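Local coordinates for nucleotidyltransferase-like protein (Exiguobacterium sibiricum, PDB 3C18) that probably acts as a nucleotidyltransferase and also carries a helix-turn-helix domain, at residues 216-228 with 256-269. Residues are numbered along the deposited sequence; the frame is centred on the assembly and turned at random.
Sequences LQSKVLSGGKYLF and LGSLVDFFIRKGLI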
loop_
_atom_site.group_PDB
_atom_site.type_symbol
_atom_site.label_atom_id
_atom_site.label_comp_id
_atom_site.label_asym_id
_atom_site.label_seq_id
_atom_site.Cartn_x
_atom_site.Cartn_y
_atom_site.Cartn_z
ATOM N N LEU A 216 11.079 8.460 17.830
ATOM C CA LEU A 216 11.628 7.591 16.785
ATOM C C LEU A 216 12.886 6.924 17.315
ATOM O O LEU A 216 13.107 5.722 17.188
ATOM C CB LEU A 216 11.982 8.428 15.555
ATOM C CG LEU A 216 12.134 7.782 14.199
ATOM C CD1 LEU A 216 11.241 6.596 14.084
ATOM C CD2 LEU A 216 11.764 8.795 13.138
ATOM N N GLN A 217 13.760 7.779 17.819
ATOM C CA GLN A 217 15.004 7.351 18.457
ATOM C C GLN A 217 14.671 6.397 19.628
ATOM O O GLN A 217 15.291 5.369 19.845
ATOM C CB GLN A 217 15.768 8.581 18.974
ATOM C CG GLN A 217 16.915 8.248 19.908
ATOM C CD GLN A 217 18.158 7.837 19.159
ATOM O OE1 GLN A 217 18.795 8.674 18.517
ATOM N NE2 GLN A 217 18.527 6.551 19.248
ATOM N N SER A 218 13.613 6.723 20.329
ATOM C CA SER A 218 13.212 5.955 21.519
ATOM C C SER A 218 12.732 4.537 21.190
ATOM O O SER A 218 12.825 3.647 22.014
ATOM C CB SER A 218 12.110 6.687 22.291
ATOM O OG SER A 218 12.474 8.037 22.588
ATOM N N LYS A 219 12.192 4.348 19.995
ATOM C CA LYS A 219 11.606 3.053 19.583
ATOM C C LYS A 219 12.455 2.344 18.539
ATOM O O LYS A 219 12.030 1.436 17.866
ATOM C CB LYS A 219 10.201 3.260 19.019
ATOM C CG LYS A 219 9.262 3.959 20.002
ATOM C CD LYS A 219 7.808 3.937 19.586
ATOM C CE LYS A 219 6.915 4.637 20.604
ATOM N NZ LYS A 219 6.677 3.802 21.794
ATOM N N VAL A 220 13.678 2.781 18.454
ATOM C CA VAL A 220 14.594 2.315 17.436
ATOM C C VAL A 220 14.780 0.806 17.540
ATOM O O VAL A 220 14.847 0.078 16.529
ATOM C CB VAL A 220 15.954 3.098 17.526
ATOM C CG1 VAL A 220 16.757 2.651 18.740
ATOM C CG2 VAL A 220 16.756 2.913 16.243
ATOM N N LEU A 221 14.846 0.316 18.767
ATOM C CA LEU A 221 15.086 -1.128 18.949
ATOM C C LEU A 221 13.861 -1.959 18.594
ATOM O O LEU A 221 13.970 -3.120 18.176
ATOM C CB LEU A 221 15.618 -1.465 20.337
ATOM C CG LEU A 221 17.057 -0.995 20.596
ATOM C CD1 LEU A 221 17.506 -1.394 22.022
ATOM C CD2 LEU A 221 18.025 -1.536 19.526
ATOM N N SER A 222 12.691 -1.356 18.704
ATOM C CA SER A 222 11.448 -2.067 18.367
ATOM C C SER A 222 11.397 -2.249 16.865
ATOM O O SER A 222 10.973 -3.281 16.322
ATOM C CB SER A 222 10.222 -1.295 18.834
ATOM O OG SER A 222 10.134 -1.331 20.252
ATOM N N GLY A 223 11.887 -1.231 16.203
ATOM C CA GLY A 223 11.872 -1.191 14.771
ATOM C C GLY A 223 12.916 -2.110 14.154
ATOM O O GLY A 223 12.678 -2.758 13.134
ATOM N N GLY A 224 14.058 -2.218 14.809
ATOM C CA GLY A 224 15.183 -2.945 14.198
ATOM C C GLY A 224 15.326 -4.382 14.626
ATOM O O GLY A 224 16.045 -5.151 14.018
ATOM N N LYS A 225 14.645 -4.731 15.691
ATOM C CA LYS A 225 14.803 -6.063 16.303
ATOM C C LYS A 225 14.683 -7.248 15.316
ATOM O O LYS A 225 15.503 -8.170 15.300
ATOM C CB LYS A 225 13.832 -6.194 17.481
ATOM C CG LYS A 225 13.675 -7.557 18.076
ATOM C CD LYS A 225 12.714 -7.486 19.281
ATOM C CE LYS A 225 12.121 -8.852 19.618
ATOM N NZ LYS A 225 13.047 -9.774 20.323
ATOM N N TYR A 226 13.668 -7.220 14.478
ATOM C CA TYR A 226 13.479 -8.312 13.501
ATOM C C TYR A 226 14.642 -8.382 12.536
ATOM O O TYR A 226 15.164 -9.436 12.246
ATOM C CB TYR A 226 12.170 -8.131 12.747
ATOM C CG TYR A 226 11.868 -9.225 11.750
ATOM C CD1 TYR A 226 11.165 -10.357 12.121
ATOM C CD2 TYR A 226 12.256 -9.112 10.448
ATOM C CE1 TYR A 226 10.869 -11.335 11.217
ATOM C CE2 TYR A 226 11.978 -10.107 9.530
ATOM C CZ TYR A 226 11.282 -11.205 9.928
ATOM O OH TYR A 226 11.013 -12.179 9.011
ATOM N N LEU A 227 15.067 -7.232 12.057
ATOM C CA LEU A 227 16.189 -7.150 11.107
ATOM C C LEU A 227 17.458 -7.647 11.788
ATOM O O LEU A 227 18.110 -8.577 11.333
ATOM C CB LEU A 227 16.363 -5.694 10.610
ATOM C CG LEU A 227 17.518 -5.399 9.642
ATOM C CD1 LEU A 227 17.334 -6.247 8.335
ATOM C CD2 LEU A 227 17.583 -3.893 9.285
ATOM N N PHE A 228 17.728 -7.146 12.977
ATOM C CA PHE A 228 18.992 -7.496 13.676
ATOM C C PHE A 228 19.087 -8.990 13.968
ATOM O O PHE A 228 20.122 -9.607 13.808
ATOM C CB PHE A 228 19.147 -6.734 14.982
ATOM C CG PHE A 228 19.096 -5.254 14.816
ATOM C CD1 PHE A 228 19.535 -4.681 13.641
ATOM C CD2 PHE A 228 18.687 -4.445 15.859
ATOM C CE1 PHE A 228 19.530 -3.315 13.485
ATOM C CE2 PHE A 228 18.640 -3.070 15.698
ATOM C CZ PHE A 228 19.070 -2.514 14.502
ATOM N N LEU A 256 14.410 -1.535 3.189
ATOM C CA LEU A 256 15.645 -2.033 3.773
ATOM C C LEU A 256 16.761 -0.984 3.645
ATOM O O LEU A 256 17.486 -0.698 4.579
ATOM C CB LEU A 256 16.029 -3.374 3.109
ATOM C CG LEU A 256 16.731 -4.470 3.888
ATOM C CD1 LEU A 256 16.129 -4.614 5.246
ATOM C CD2 LEU A 256 16.555 -5.752 3.078
ATOM N N GLY A 257 16.863 -0.370 2.482
ATOM C CA GLY A 257 17.885 0.632 2.293
ATOM C C GLY A 257 17.778 1.768 3.320
ATOM O O GLY A 257 18.780 2.147 3.939
ATOM N N SER A 258 16.575 2.291 3.514
ATOM C CA SER A 258 16.378 3.412 4.470
ATOM C C SER A 258 16.520 3.007 5.908
ATOM O O SER A 258 16.924 3.799 6.756
ATOM C CB SER A 258 14.986 4.039 4.326
ATOM O OG SER A 258 14.831 4.420 2.982
ATOM N N LEU A 259 16.097 1.797 6.208
ATOM C CA LEU A 259 16.212 1.277 7.581
ATOM C C LEU A 259 17.671 1.136 7.911
ATOM O O LEU A 259 18.124 1.571 8.964
ATOM C CB LEU A 259 15.526 -0.051 7.761
ATOM C CG LEU A 259 14.002 -0.081 7.827
ATOM C CD1 LEU A 259 13.478 -1.554 7.899
ATOM C CD2 LEU A 259 13.541 0.727 9.012
ATOM N N VAL A 260 18.416 0.549 6.985
ATOM C CA VAL A 260 19.827 0.325 7.221
ATOM C C VAL A 260 20.584 1.647 7.388
ATOM O O VAL A 260 21.421 1.798 8.275
ATOM C CB VAL A 260 20.451 -0.586 6.152
ATOM C CG1 VAL A 260 21.951 -0.452 6.164
ATOM C CG2 VAL A 260 20.035 -2.030 6.403
ATOM N N ASP A 261 20.257 2.618 6.564
ATOM C CA ASP A 261 20.884 3.943 6.621
ATOM C C ASP A 261 20.653 4.548 7.978
ATOM O O ASP A 261 21.531 5.156 8.616
ATOM C CB ASP A 261 20.226 4.862 5.601
ATOM C CG ASP A 261 20.809 6.275 5.592
ATOM O OD1 ASP A 261 21.852 6.489 4.942
ATOM O OD2 ASP A 261 20.186 7.197 6.158
ATOM N N PHE A 262 19.427 4.370 8.433
ATOM C CA PHE A 262 19.026 4.927 9.709
ATOM C C PHE A 262 19.770 4.262 10.852
ATOM O O PHE A 262 20.332 4.906 11.699
ATOM C CB PHE A 262 17.552 4.755 9.914
ATOM C CG PHE A 262 17.069 5.362 11.171
ATOM C CD1 PHE A 262 16.908 6.696 11.261
ATOM C CD2 PHE A 262 16.774 4.593 12.245
ATOM C CE1 PHE A 262 16.431 7.284 12.435
ATOM C CE2 PHE A 262 16.296 5.167 13.429
ATOM C CZ PHE A 262 16.121 6.504 13.507
ATOM N N PHE A 263 19.780 2.946 10.846
ATOM C CA PHE A 263 20.404 2.198 11.919
ATOM C C PHE A 263 21.925 2.467 11.979
ATOM O O PHE A 263 22.540 2.428 13.023
ATOM C CB PHE A 263 20.100 0.724 11.789
ATOM C CG PHE A 263 18.639 0.373 11.987
ATOM C CD1 PHE A 263 17.932 0.906 13.018
ATOM C CD2 PHE A 263 18.007 -0.540 11.172
ATOM C CE1 PHE A 263 16.624 0.560 13.195
ATOM C CE2 PHE A 263 16.688 -0.892 11.367
ATOM C CZ PHE A 263 16.012 -0.341 12.373
ATOM N N ILE A 264 22.515 2.798 10.839
ATOM C CA ILE A 264 23.960 3.100 10.792
ATOM C C ILE A 264 24.166 4.397 11.525
ATOM O O ILE A 264 25.064 4.538 12.324
ATOM C CB ILE A 264 24.493 3.240 9.339
ATOM C CG1 ILE A 264 24.564 1.850 8.668
ATOM C CG2 ILE A 264 25.856 3.907 9.362
ATOM C CD1 ILE A 264 24.863 1.914 7.263
ATOM N N ARG A 265 23.280 5.345 11.292
ATOM C CA ARG A 265 23.413 6.670 11.918
ATOM C C ARG A 265 23.120 6.625 13.414
ATOM O O ARG A 265 23.533 7.487 14.148
ATOM C CB ARG A 265 22.501 7.673 11.240
ATOM C CG ARG A 265 22.999 8.051 9.868
ATOM C CD ARG A 265 22.126 9.092 9.199
ATOM N NE ARG A 265 20.894 8.494 8.701
ATOM C CZ ARG A 265 19.668 8.833 9.103
ATOM N NH1 ARG A 265 19.492 9.811 9.986
ATOM N NH2 ARG A 265 18.617 8.206 8.590
ATOM N N LYS A 266 22.414 5.611 13.861
ATOM C CA LYS A 266 22.065 5.475 15.277
ATOM C C LYS A 266 23.041 4.556 15.982
ATOM O O LYS A 266 22.911 4.259 17.177
ATOM C CB LYS A 266 20.661 4.903 15.443
ATOM C CG LYS A 266 19.587 5.820 14.967
ATOM C CD LYS A 266 19.674 7.159 15.615
ATOM C CE LYS A 266 18.861 8.186 14.865
ATOM N NZ LYS A 266 19.286 9.553 15.207
ATOM N N GLY A 267 24.005 4.081 15.217
ATOM C CA GLY A 267 25.084 3.270 15.758
ATOM C C GLY A 267 24.763 1.820 15.962
ATOM O O GLY A 267 25.515 1.119 16.600
ATOM N N LEU A 268 23.674 1.344 15.371
ATOM C CA LEU A 268 23.238 -0.060 15.586
ATOM C C LEU A 268 23.699 -1.028 14.494
ATOM O O LEU A 268 23.645 -2.241 14.631
ATOM C CB LEU A 268 21.723 -0.109 15.680
ATOM C CG LEU A 268 21.171 0.596 16.926
ATOM C CD1 LEU A 268 19.640 0.684 16.843
ATOM C CD2 LEU A 268 21.621 -0.166 18.158
ATOM N N ILE A 269 24.132 -0.441 13.392
ATOM C CA ILE A 269 24.671 -1.199 12.268
ATOM C C ILE A 269 25.980 -0.567 11.880
ATOM O O ILE A 269 26.138 0.660 11.891
ATOM C CB ILE A 269 23.706 -1.264 11.045
ATOM C CG1 ILE A 269 22.629 -2.333 11.244
ATOM C CG2 ILE A 269 24.467 -1.652 9.777
ATOM C CD1 ILE A 269 21.577 -2.344 10.141
#
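Phe228 sets its ring edge against one face of Phe263, a T-shaped pair with centroids 4.9 Å apart and planes at 64°, in which CZ of Phe228 stands over the centre of the Phe263 ring. At the rim of that ring, near its plane, lie Val220 CG2 and, at CE2, Leu227 CD2. Its far end meets bare backbone: Phe263 CZ comes within 3.3 Å of Gly224 CA, where a CB would clash with it. Phe263 is thus a knob in a hole formed by Val220, Gly224, Leu227 and Phe228; an alanine here would probably open a gap among these four and leave the edge of Phe228 without its aromatic face. Gly224 O lies over one face of the Phe228 ring, off-centre toward the rim. Val220 CG2, anti to the backbone N (CG1 at chi1 73°), touches the edge of Phe262 at CE2 (3.6 Å) and meets Leu268 CD1 tip to tip. Lys266 CG sits over one face of Phe262, likewise displaced toward the rim, while its bent chain runs on to Gln217, OE1 receiving a weak bond from NZ (3.5 Å). At the other end, Leu227 CD1 packs on Leu256 CD1 at 3.7 Å. After helix 253-265 a Schellman motif at Gly267 turns the chain, placing Leu268 CB and Ile269 CG1 against Phe228. Helix 116-142 adds Phe127 beside Leu216 and Leu131 beside Phe262. Segments 220-228 and 256-265 of helices 220-231 and 253-265 cross at -117°, their axes 11.3 Å apart at closest approach, consistent with the hydrophobic core of a winged helix-turn-helix domain, whose hairpin starts at Ile269.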